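Local coordinates for Ras-related protein Rab-7L1 (PDB 6HH2) that binds and hydrolyses GTP as a Rab-family switch in vesicle trafficking, maintaining the endosome-trans-Golgi network, recruiting the kinase LRRK2 to the Golgi and stimulating that kinase, at residues Y30-D33 against H38-S41; V51-W54 against E58-R61; S111-T114 against P120-A123. The protein carries 4 engineered substitutions. All coordinates share one frame; numbering follows the deposited sequence.

In the fold
From the N terminus, the chain runs through strand 8-17 and helix 23-30 before reaching interaction 1, where residues 30-33 and 38-41 close a short loop in the first switch region. A few residues on, strand 48-55 turns back into strand 58-66, and interaction 2 zips this hairpin together at the edge of the sheet. The two touch through Gln-32 and Val-51. Interaction 3 comes last, closing the loop between helix 96-112 and strand 123-128, with its centre about 23 Å from that of interaction 2 and about 27 Å from that of interaction 1. The three follow one another in series; none nests in or crosses another, and all lie within the Ras-type GTPase fold.

Interaction 1: residues Y30-D33 against H38-S41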
ATOM      1  N   TYR A  30      -7.688   3.082   7.375  1.00 21.22           N
ATOM      2  CA  TYR A  30      -7.802   1.630   7.188  1.00 19.72           C
ATOM      3  C   TYR A  30      -7.290   0.797   8.369  1.00 22.66           C
ATOM      4  O   TYR A  30      -7.761  -0.342   8.573  1.00 22.28           O
ATOM      5  CB  TYR A  30      -7.073   1.216   5.902  1.00 19.39           C
ATOM      6  CG  TYR A  30      -7.426  -0.186   5.535  1.00 18.73           C
ATOM      7  CD1 TYR A  30      -8.697  -0.481   5.020  1.00 18.81           C
ATOM      8  CD2 TYR A  30      -6.522  -1.226   5.710  1.00 20.67           C
ATOM      9  CE1 TYR A  30      -9.065  -1.812   4.736  1.00 19.92           C
ATOM     10  CE2 TYR A  30      -6.869  -2.544   5.419  1.00 22.25           C
ATOM     11  CZ  TYR A  30      -8.134  -2.809   4.915  1.00 20.52           C
ATOM     12  OH  TYR A  30      -8.519  -4.094   4.641  1.00 21.71           O
ATOM     13  N   SER A  31      -6.402   1.333   9.198  1.00 20.58           N
ATOM     14  CA  SER A  31      -5.952   0.593  10.374  1.00 20.54           C
ATOM     15  C   SER A  31      -7.063   0.562  11.412  1.00 19.70           C
ATOM     16  O   SER A  31      -8.135   1.143  11.237  1.00 23.17           O
ATOM     17  CB  SER A  31      -4.723   1.270  10.981  1.00 20.16           C
ATOM     18  OG  SER A  31      -5.126   2.484  11.627  1.00 21.38           O
ATOM     19  N   GLN A  32      -6.817  -0.125  12.528  1.00 18.59           N
ATOM     20  CA  GLN A  32      -7.831  -0.101  13.586  1.00 18.88           C
ATOM     21  C   GLN A  32      -7.740   1.092  14.502  1.00 19.96           C
ATOM     22  O   GLN A  32      -8.493   1.138  15.486  1.00 21.56           O
ATOM     23  CB  GLN A  32      -7.690  -1.362  14.453  1.00 22.06           C
ATOM     24  CG  GLN A  32      -6.453  -1.378  15.381  1.00 20.44           C
ATOM     25  CD  GLN A  32      -6.572  -2.544  16.397  1.00 23.50           C
ATOM     26  OE1 GLN A  32      -6.606  -3.722  15.995  1.00 25.39           O
ATOM     27  NE2 GLN A  32      -6.668  -2.218  17.688  1.00 22.92           N
ATOM     28  N   ASP A  33      -6.895   2.067  14.194  1.00 22.08           N
ATOM     29  CA  ASP A  33      -6.571   3.099  15.182  1.00 23.27           C
ATOM     30  C   ASP A  33      -7.751   3.995  15.522  1.00 21.48           C
ATOM     31  O   ASP A  33      -7.815   4.527  16.649  1.00 25.78           O
ATOM     32  CB  ASP A  33      -5.365   3.914  14.689  1.00 22.26           C
ATOM     33  CG  ASP A  33      -4.083   3.122  14.766  1.00 29.14           C
ATOM     34  OD1 ASP A  33      -4.140   1.948  15.212  1.00 23.74           O
ATOM     35  OD2 ASP A  33      -3.025   3.669  14.374  1.00 27.62           O
ATOM     36  N   HIS A  38      -5.127   0.977  22.207  1.00 24.67           N
ATOM     37  CA  HIS A  38      -4.563   0.377  23.402  1.00 26.66           C
ATOM     38  C   HIS A  38      -3.360  -0.490  23.075  1.00 29.21           C
ATOM     39  O   HIS A  38      -2.378  -0.525  23.850  1.00 30.31           O
ATOM     40  CB  HIS A  38      -5.656  -0.427  24.133  1.00 27.88           C
ATOM     41  CG  HIS A  38      -5.258  -0.948  25.480  1.00 32.73           C
ATOM     42  ND1 HIS A  38      -4.609  -2.148  25.642  1.00 34.65           N
ATOM     43  CD2 HIS A  38      -5.520  -0.487  26.727  1.00 35.18           C
ATOM     44  CE1 HIS A  38      -4.440  -2.387  26.931  1.00 35.69           C
ATOM     45  NE2 HIS A  38      -4.996  -1.399  27.618  1.00 37.97           N
ATOM     46  N   TYR A  39      -3.380  -1.136  21.922  1.00 27.18           N
ATOM     47  CA  TYR A  39      -2.324  -2.052  21.554  1.00 25.80           C
ATOM     48  C   TYR A  39      -0.967  -1.371  21.378  1.00 29.79           C
ATOM     49  O   TYR A  39       0.047  -2.051  21.502  1.00 30.27           O
ATOM     50  CB  TYR A  39      -2.690  -2.801  20.274  1.00 24.75           C
ATOM     51  CG  TYR A  39      -2.584  -1.974  18.987  1.00 24.52           C
ATOM     52  CD1 TYR A  39      -3.620  -1.120  18.565  1.00 25.03           C
ATOM     53  CD2 TYR A  39      -1.445  -2.062  18.186  1.00 23.15           C
ATOM     54  CE1 TYR A  39      -3.506  -0.368  17.391  1.00 22.32           C
ATOM     55  CE2 TYR A  39      -1.332  -1.336  17.015  1.00 24.20           C
ATOM     56  CZ  TYR A  39      -2.381  -0.485  16.610  1.00 22.19           C
ATOM     57  OH  TYR A  39      -2.281   0.239  15.437  1.00 22.45           O
ATOM     58  N   LYS A  40      -0.923  -0.069  21.074  1.00 26.40           N
ATOM     59  CA  LYS A  40       0.357   0.536  20.684  1.00 30.24           C
ATOM     60  C   LYS A  40       1.359   0.515  21.816  1.00 33.33           C
ATOM     61  O   LYS A  40       2.577   0.529  21.576  1.00 35.54           O
ATOM     62  CB  LYS A  40       0.113   1.972  20.234  1.00 27.92           C
ATOM     63  CG  LYS A  40      -0.671   2.018  18.947  1.00 27.63           C
ATOM     64  CD  LYS A  40      -0.921   3.439  18.535  1.00 32.36           C
ATOM     65  CE  LYS A  40      -1.656   3.487  17.232  1.00 29.28           C
ATOM     66  NZ  LYS A  40      -0.792   3.053  16.048  1.00 26.77           N
ATOM     67  N   SER A  41       0.883   0.493  23.050  1.00 30.78           N
ATOM     68  CA  SER A  41       1.836   0.620  24.156  1.00 33.11           C
ATOM     69  C   SER A  41       2.760  -0.596  24.251  1.00 38.33           C
ATOM     70  O   SER A  41       3.882  -0.487  24.766  1.00 40.31           O
ATOM     71  CB  SER A  41       1.080   0.902  25.444  1.00 38.33           C
ATOM     72  OG  SER A  41       0.571  -0.290  25.979  1.00 50.86           O
TER
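Asp-33 reaches over to the 38-41 segment with both carboxylate oxygens, and each takes a different partner. OD1 accepts a short hydrogen bond from Tyr-39 OH at 2.5 Å through its syn lone pair, lying at the edge of the tyrosine ring. OD2 forms a salt bridge with Lys-40 NZ at 2.9 Å; here the ammonium comes in from above the carboxylate, 37° out of its plane. The lysine bends only at its last torsion (chi4 -71°), which turns NZ back to within 3.2 Å of Tyr-39 OH, a further hydrogen bond. Carboxylate, phenol and ammonium therefore close into a compact triangle, and the lysine CG lies 3.8 Å above the centre of the tyrosine ring. The backbone N of Leu-49 also bonds Tyr-39 OH, tying the ring to strand 48-55. This is the first switch region of a Rab GTPase in its GDP-bound state: Tyr-39 and Lys-40 belong to the effector region assigned by similarity, yet the Asp-33 side chain sits about 13 Å from the bound GDP and from the magnesium ion. On the approach to the contact, Ser-31 OG accepts from Asp-33 N in an ST turn. Against the closely bonded group of Asp-33, Tyr-39 and Lys-40, Gln-32 makes only van der Waals contact with the ring. Partly exposed, it touches the ring obliquely through CG, CD and NE2. Its amide slides past with the two planes 65° apart, NE2 coming 3.4 Å from Tyr-39 CD1 while its hydrogen bond goes to Ser-36 O.

Interaction 2: residues V51-W54 against E58-R61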
ATOM      1  N   VAL A  51      -6.899  -5.997  12.159  1.00 20.62           N
ATOM      2  CA  VAL A  51      -7.099  -7.412  12.415  1.00 21.94           C
ATOM      3  C   VAL A  51      -8.498  -7.765  11.923  1.00 21.47           C
ATOM      4  O   VAL A  51      -9.457  -7.055  12.229  1.00 23.24           O
ATOM      5  CB  VAL A  51      -6.966  -7.765  13.901  1.00 22.20           C
ATOM      6  CG1 VAL A  51      -7.047  -9.283  14.122  1.00 26.18           C
ATOM      7  CG2 VAL A  51      -5.642  -7.211  14.473  1.00 22.04           C
ATOM      8  N   LEU A  52      -8.627  -8.851  11.173  1.00 21.01           N
ATOM      9  CA  LEU A  52      -9.896  -9.256  10.582  1.00 23.01           C
ATOM     10  C   LEU A  52     -10.100 -10.736  10.844  1.00 22.15           C
ATOM     11  O   LEU A  52      -9.180 -11.543  10.648  1.00 23.20           O
ATOM     12  CB  LEU A  52      -9.879  -9.048   9.046  1.00 23.37           C
ATOM     13  CG  LEU A  52      -9.799  -7.593   8.589  1.00 23.83           C
ATOM     14  CD1 LEU A  52      -9.475  -7.550   7.106  1.00 26.26           C
ATOM     15  CD2 LEU A  52     -11.134  -6.890   8.906  1.00 24.53           C
ATOM     16  N   GLN A  53     -11.314 -11.113  11.230  1.00 21.20           N
ATOM     17  CA  GLN A  53     -11.652 -12.528  11.204  1.00 22.30           C
ATOM     18  C   GLN A  53     -11.667 -12.967   9.754  1.00 26.69           C
ATOM     19  O   GLN A  53     -12.210 -12.269   8.886  1.00 25.48           O
ATOM     20  CB  GLN A  53     -13.032 -12.789  11.838  1.00 23.34           C
ATOM     21  CG  GLN A  53     -13.241 -14.295  12.215  1.00 24.82           C
ATOM     22  CD  GLN A  53     -12.462 -14.637  13.446  1.00 31.34           C
ATOM     23  OE1 GLN A  53     -12.267 -13.777  14.311  1.00 31.32           O
ATOM     24  NE2 GLN A  53     -11.999 -15.886  13.550  1.00 32.61           N
ATOM     25  N   TRP A  54     -11.053 -14.118   9.479  1.00 26.17           N
ATOM     26  CA  TRP A  54     -11.038 -14.670   8.125  1.00 28.10           C
ATOM     27  C   TRP A  54     -11.965 -15.864   7.986  1.00 29.33           C
ATOM     28  O   TRP A  54     -12.662 -15.989   6.989  1.00 29.78           O
ATOM     29  CB  TRP A  54      -9.603 -15.087   7.741  1.00 29.47           C
ATOM     30  CG  TRP A  54      -9.493 -15.536   6.294  1.00 33.66           C
ATOM     31  CD1 TRP A  54      -9.277 -16.820   5.818  1.00 37.88           C
ATOM     32  CD2 TRP A  54      -9.608 -14.701   5.154  1.00 35.02           C
ATOM     33  NE1 TRP A  54      -9.255 -16.799   4.444  1.00 39.47           N
ATOM     34  CE2 TRP A  54      -9.438 -15.510   4.019  1.00 34.30           C
ATOM     35  CE3 TRP A  54      -9.815 -13.339   4.988  1.00 33.11           C
ATOM     36  CZ2 TRP A  54      -9.498 -14.980   2.725  1.00 42.48           C
ATOM     37  CZ3 TRP A  54      -9.866 -12.821   3.703  1.00 37.83           C
ATOM     38  CH2 TRP A  54      -9.697 -13.635   2.607  1.00 40.62           C
ATOM     39  N   GLU A  58      -9.520 -18.770  11.822  1.00 35.16           N
ATOM     40  CA  GLU A  58      -8.372 -18.021  11.324  1.00 30.55           C
ATOM     41  C   GLU A  58      -8.611 -16.524  11.413  1.00 28.61           C
ATOM     42  O   GLU A  58      -9.702 -16.041  11.105  1.00 29.16           O
ATOM     43  CB  GLU A  58      -8.158 -18.258   9.841  1.00 31.83           C
ATOM     44  CG  GLU A  58      -7.958 -19.735   9.487  1.00 37.91           C
ATOM     45  CD  GLU A  58      -8.065 -19.927   7.991  1.00 43.51           C
ATOM     46  OE1 GLU A  58      -9.191 -20.022   7.443  1.00 44.32           O
ATOM     47  OE2 GLU A  58      -7.022 -19.915   7.337  1.00 40.93           O
ATOM     48  N   ILE A  59      -7.559 -15.786  11.745  1.00 27.70           N
ATOM     49  CA  ILE A  59      -7.600 -14.346  11.588  1.00 27.25           C
ATOM     50  C   ILE A  59      -6.487 -13.933  10.621  1.00 25.36           C
ATOM     51  O   ILE A  59      -5.516 -14.671  10.389  1.00 27.49           O
ATOM     52  CB  ILE A  59      -7.467 -13.611  12.932  1.00 28.51           C
ATOM     53  CG1 ILE A  59      -6.138 -13.953  13.586  1.00 36.11           C
ATOM     54  CG2 ILE A  59      -8.665 -13.891  13.869  1.00 28.73           C
ATOM     55  CD1 ILE A  59      -5.739 -12.936  14.650  1.00 39.02           C
ATOM     56  N   VAL A  60      -6.665 -12.756  10.023  1.00 23.43           N
ATOM     57  CA  VAL A  60      -5.652 -12.061   9.217  1.00 22.46           C
ATOM     58  C   VAL A  60      -5.241 -10.814   9.979  1.00 23.04           C
ATOM     59  O   VAL A  60      -6.102 -10.049  10.434  1.00 22.62           O
ATOM     60  CB  VAL A  60      -6.242 -11.655   7.861  1.00 24.60           C
ATOM     61  CG1 VAL A  60      -5.312 -10.658   7.150  1.00 26.82           C
ATOM     62  CG2 VAL A  60      -6.454 -12.916   6.993  1.00 25.47           C
ATOM     63  N   ARG A  61      -3.939 -10.626  10.146  1.00 22.43           N
ATOM     64  CA  ARG A  61      -3.398  -9.467  10.851  1.00 21.17           C
ATOM     65  C   ARG A  61      -2.509  -8.721   9.859  1.00 21.93           C
ATOM     66  O   ARG A  61      -1.605  -9.323   9.255  1.00 23.86           O
ATOM     67  CB  ARG A  61      -2.607  -9.928  12.077  1.00 23.28           C
ATOM     68  CG  ARG A  61      -1.895  -8.808  12.827  1.00 28.87           C
ATOM     69  CD  ARG A  61      -1.226  -9.298  14.132  1.00 36.50           C
ATOM     70  NE  ARG A  61      -2.228  -9.624  15.140  1.00 42.60           N
ATOM     71  CZ  ARG A  61      -2.578 -10.857  15.498  1.00 47.47           C
ATOM     72  NH1 ARG A  61      -1.991 -11.911  14.945  1.00 47.39           N
ATOM     73  NH2 ARG A  61      -3.506 -11.031  16.433  1.00 45.20           N
TER
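Val-60, Trp-54 and Val-51 have the most surface buried where these two strands pair, and Val-60 and Trp-54 also supply backbone bonds of the ladder. Val-60 sits opposite Leu-52 in an antiparallel hydrogen-bonded pair: its N and O each bond the other strand at 2.9 Å, the first to Leu-52 O and the second from Leu-52 N. Its CG2 lies beside Trp-54, 3.9 Å from Trp-54 CB, and the two side chains point the same way. Helix 165-178 packs against both through Met-177.

Trp-54 adds the next rung, its N donating to Glu-58 O at 2.9 Å. With CG trans to the backbone N (chi1 -174°), the indole is carried out beside Val-60, and its CD1 edge meets Glu-58 OE1 at 3.6 Å. The carboxylate stands nearly perpendicular to the ring, at 84°; OE1 is hydrogen-bonded to Ser-55 OG and OE2 to His-9.

Val-51 works on the other face of the sheet. It pairs with Arg-61 without backbone bonds, and its CG1 packs 3.9 Å from Ile-59 CD1. The CG2 branch approaches Arg-61 NE, while the guanidinium holds a salt bridge with Asp-8 through NH1.

This is the beta hairpin of strands 48-55 and 58-66 in the Ras-type fold, with 48-55 as the outermost strand. Three backbone bonds fix the register in the 51-54 and 58-61 segments, and the apolar side formed by Val-60 and Trp-54 meets helix 165-178. Strand 8-17 is joined by backbone bonds of Ile-59 and Arg-61, to which the links from Glu-58 OE2 to His-9 and from Arg-61 to Asp-8 add polar side-chain ties.

Interaction 3: residues S111-T114 against P120-A123; sequences SKLT and PVPA. Engineered in segment 120-123: Ala-123 (natural residue Cys).
Val-121 turns its side chain toward the 111-114 segment, and one methyl does the touching. Starting at CB, the branch splits: CG1 lies trans to the backbone N (chi1 153°), while CG2 lies beside that N and is thereby aimed at Leu-113 and Thr-114. This single methyl meets three atoms almost equally closely. The nearest is the carbonyl carbon of Thr-114, at 3.7 Å. Leu-113 supplies the others, with CG and CD2 both 3.8 Å from the Val-121 methyl. With CG opposite its own backbone N (chi1 -178°), the leucine's branch point reaches the methyl; the two side chains meet at a slant. Beyond the contact, the leucine packs on Ala-84 and the valine on Leu-115.

Polar backbone groups are joined through a water molecule. It donates to Leu-113 O at 2.7 Å and accepts from Val-121 N at 3.0 Å, linking the two segments where no direct hydrogen bond connects them.

The contact lies where helix 96-112 ends and the chain loops round to strand 123-128, one of the helix-to-strand connections of the Ras-type alpha/beta fold. Leu-113 is the first residue to leave helical geometry. On the far side, Pro-122 leads into the strand, which the engineered Ala-123 begins, and both backbones hydrogen-bond onward, Pro-122 to Ala-87 and Ala-123 to Thr-152.

With apolar packing focused on one methyl and a bridging water as the polar link, the base of this loop combines hydrophobic burial with a solvent-mediated tie between backbones.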
ATOM      1  N   SER A 111      13.986  -4.361  -6.728  1.00 24.93           N
ATOM      2  CA  SER A 111      15.423  -4.523  -6.517  1.00 27.68           C
ATOM      3  C   SER A 111      15.760  -5.022  -5.122  1.00 26.56           C
ATOM      4  O   SER A 111      16.864  -5.565  -4.938  1.00 30.72           O
ATOM      5  CB  SER A 111      16.155  -3.203  -6.768  1.00 30.25           C
ATOM      6  OG  SER A 111      16.018  -2.262  -5.695  1.00 31.52           O
ATOM      7  N   LYS A 112      14.841  -4.859  -4.153  1.00 28.00           N
ATOM      8  CA  LYS A 112      15.129  -5.083  -2.740  0.50 29.43           C
ATOM      9  C   LYS A 112      14.473  -6.319  -2.147  1.00 31.60           C
ATOM     10  O   LYS A 112      14.989  -6.853  -1.156  1.00 35.61           O
ATOM     11  CB  LYS A 112      14.707  -3.868  -1.886  0.50 26.35           C
ATOM     12  CG  LYS A 112      15.421  -2.519  -2.256  0.50 25.33           C
ATOM     13  CD  LYS A 112      16.904  -2.559  -1.914  0.50 22.68           C
ATOM     14  CE  LYS A 112      17.546  -1.165  -2.024  0.50 25.78           C
ATOM     15  NZ  LYS A 112      17.602  -0.595  -3.408  0.50 26.59           N
ATOM     16  N   LEU A 113      13.371  -6.775  -2.706  1.00 26.86           N
ATOM     17  CA  LEU A 113      12.513  -7.702  -1.986  1.00 30.14           C
ATOM     18  C   LEU A 113      11.819  -8.648  -2.957  1.00 29.52           C
ATOM     19  O   LEU A 113      11.320  -8.228  -4.004  1.00 29.76           O
ATOM     20  CB  LEU A 113      11.460  -6.886  -1.223  1.00 32.82           C
ATOM     21  CG  LEU A 113      10.423  -7.545  -0.324  1.00 34.99           C
ATOM     22  CD1 LEU A 113      11.094  -8.186   0.877  1.00 40.01           C
ATOM     23  CD2 LEU A 113       9.318  -6.538   0.076  1.00 34.82           C
ATOM     24  N   THR A 114      11.814  -9.922  -2.589  1.00 29.50           N
ATOM     25  CA  THR A 114      10.927 -10.904  -3.194  1.00 27.91           C
ATOM     26  C   THR A 114      10.141 -11.616  -2.097  1.00 32.29           C
ATOM     27  O   THR A 114      10.400 -11.464  -0.907  1.00 34.82           O
ATOM     28  CB  THR A 114      11.701 -11.949  -4.027  1.00 33.48           C
ATOM     29  OG1 THR A 114      12.526 -12.719  -3.159  1.00 36.88           O
ATOM     30  CG2 THR A 114      12.557 -11.276  -5.100  1.00 34.64           C
ATOM     31  N   PRO A 120       8.096 -11.969  -7.377  1.00 38.18           N
ATOM     32  CA  PRO A 120       7.901 -10.571  -6.986  1.00 36.81           C
ATOM     33  C   PRO A 120       6.778 -10.427  -5.971  1.00 28.86           C
ATOM     34  O   PRO A 120       5.806 -11.168  -5.953  1.00 29.92           O
ATOM     35  CB  PRO A 120       7.517  -9.883  -8.304  1.00 41.59           C
ATOM     36  CG  PRO A 120       8.057 -10.807  -9.396  1.00 41.60           C
ATOM     37  CD  PRO A 120       7.906 -12.180  -8.830  1.00 39.71           C
ATOM     38  N   VAL A 121       6.935  -9.460  -5.108  1.00 26.07           N
ATOM     39  CA  VAL A 121       5.896  -9.106  -4.152  1.00 25.75           C
ATOM     40  C   VAL A 121       4.725  -8.463  -4.910  1.00 24.10           C
ATOM     41  O   VAL A 121       4.963  -7.634  -5.791  1.00 25.76           O
ATOM     42  CB  VAL A 121       6.580  -8.149  -3.146  1.00 34.98           C
ATOM     43  CG1 VAL A 121       5.765  -7.169  -2.462  1.00 30.07           C
ATOM     44  CG2 VAL A 121       7.498  -9.014  -2.165  1.00 37.32           C
ATOM     45  N   PRO A 122       3.458  -8.774  -4.617  1.00 23.66           N
ATOM     46  CA  PRO A 122       2.362  -8.008  -5.249  1.00 22.34           C
ATOM     47  C   PRO A 122       2.453  -6.513  -4.961  1.00 24.66           C
ATOM     48  O   PRO A 122       2.785  -6.079  -3.854  1.00 21.80           O
ATOM     49  CB  PRO A 122       1.091  -8.572  -4.583  1.00 25.70           C
ATOM     50  CG  PRO A 122       1.478  -9.796  -3.953  1.00 33.44           C
ATOM     51  CD  PRO A 122       2.947  -9.771  -3.666  1.00 26.55           C
ATOM     52  N   ALA A 123       2.105  -5.706  -5.968  1.00 21.23           N
ATOM     53  CA  ALA A 123       2.191  -4.257  -5.902  1.00 18.95           C
ATOM     54  C   ALA A 123       0.919  -3.669  -6.491  1.00 18.83           C
ATOM     55  O   ALA A 123       0.579  -3.951  -7.662  1.00 22.15           O
ATOM     56  CB  ALA A 123       3.403  -3.747  -6.671  1.00 20.82           C
TER
HETATM   57  O   HOH W   1       9.334  -7.823  -5.803  1.00 39.43           O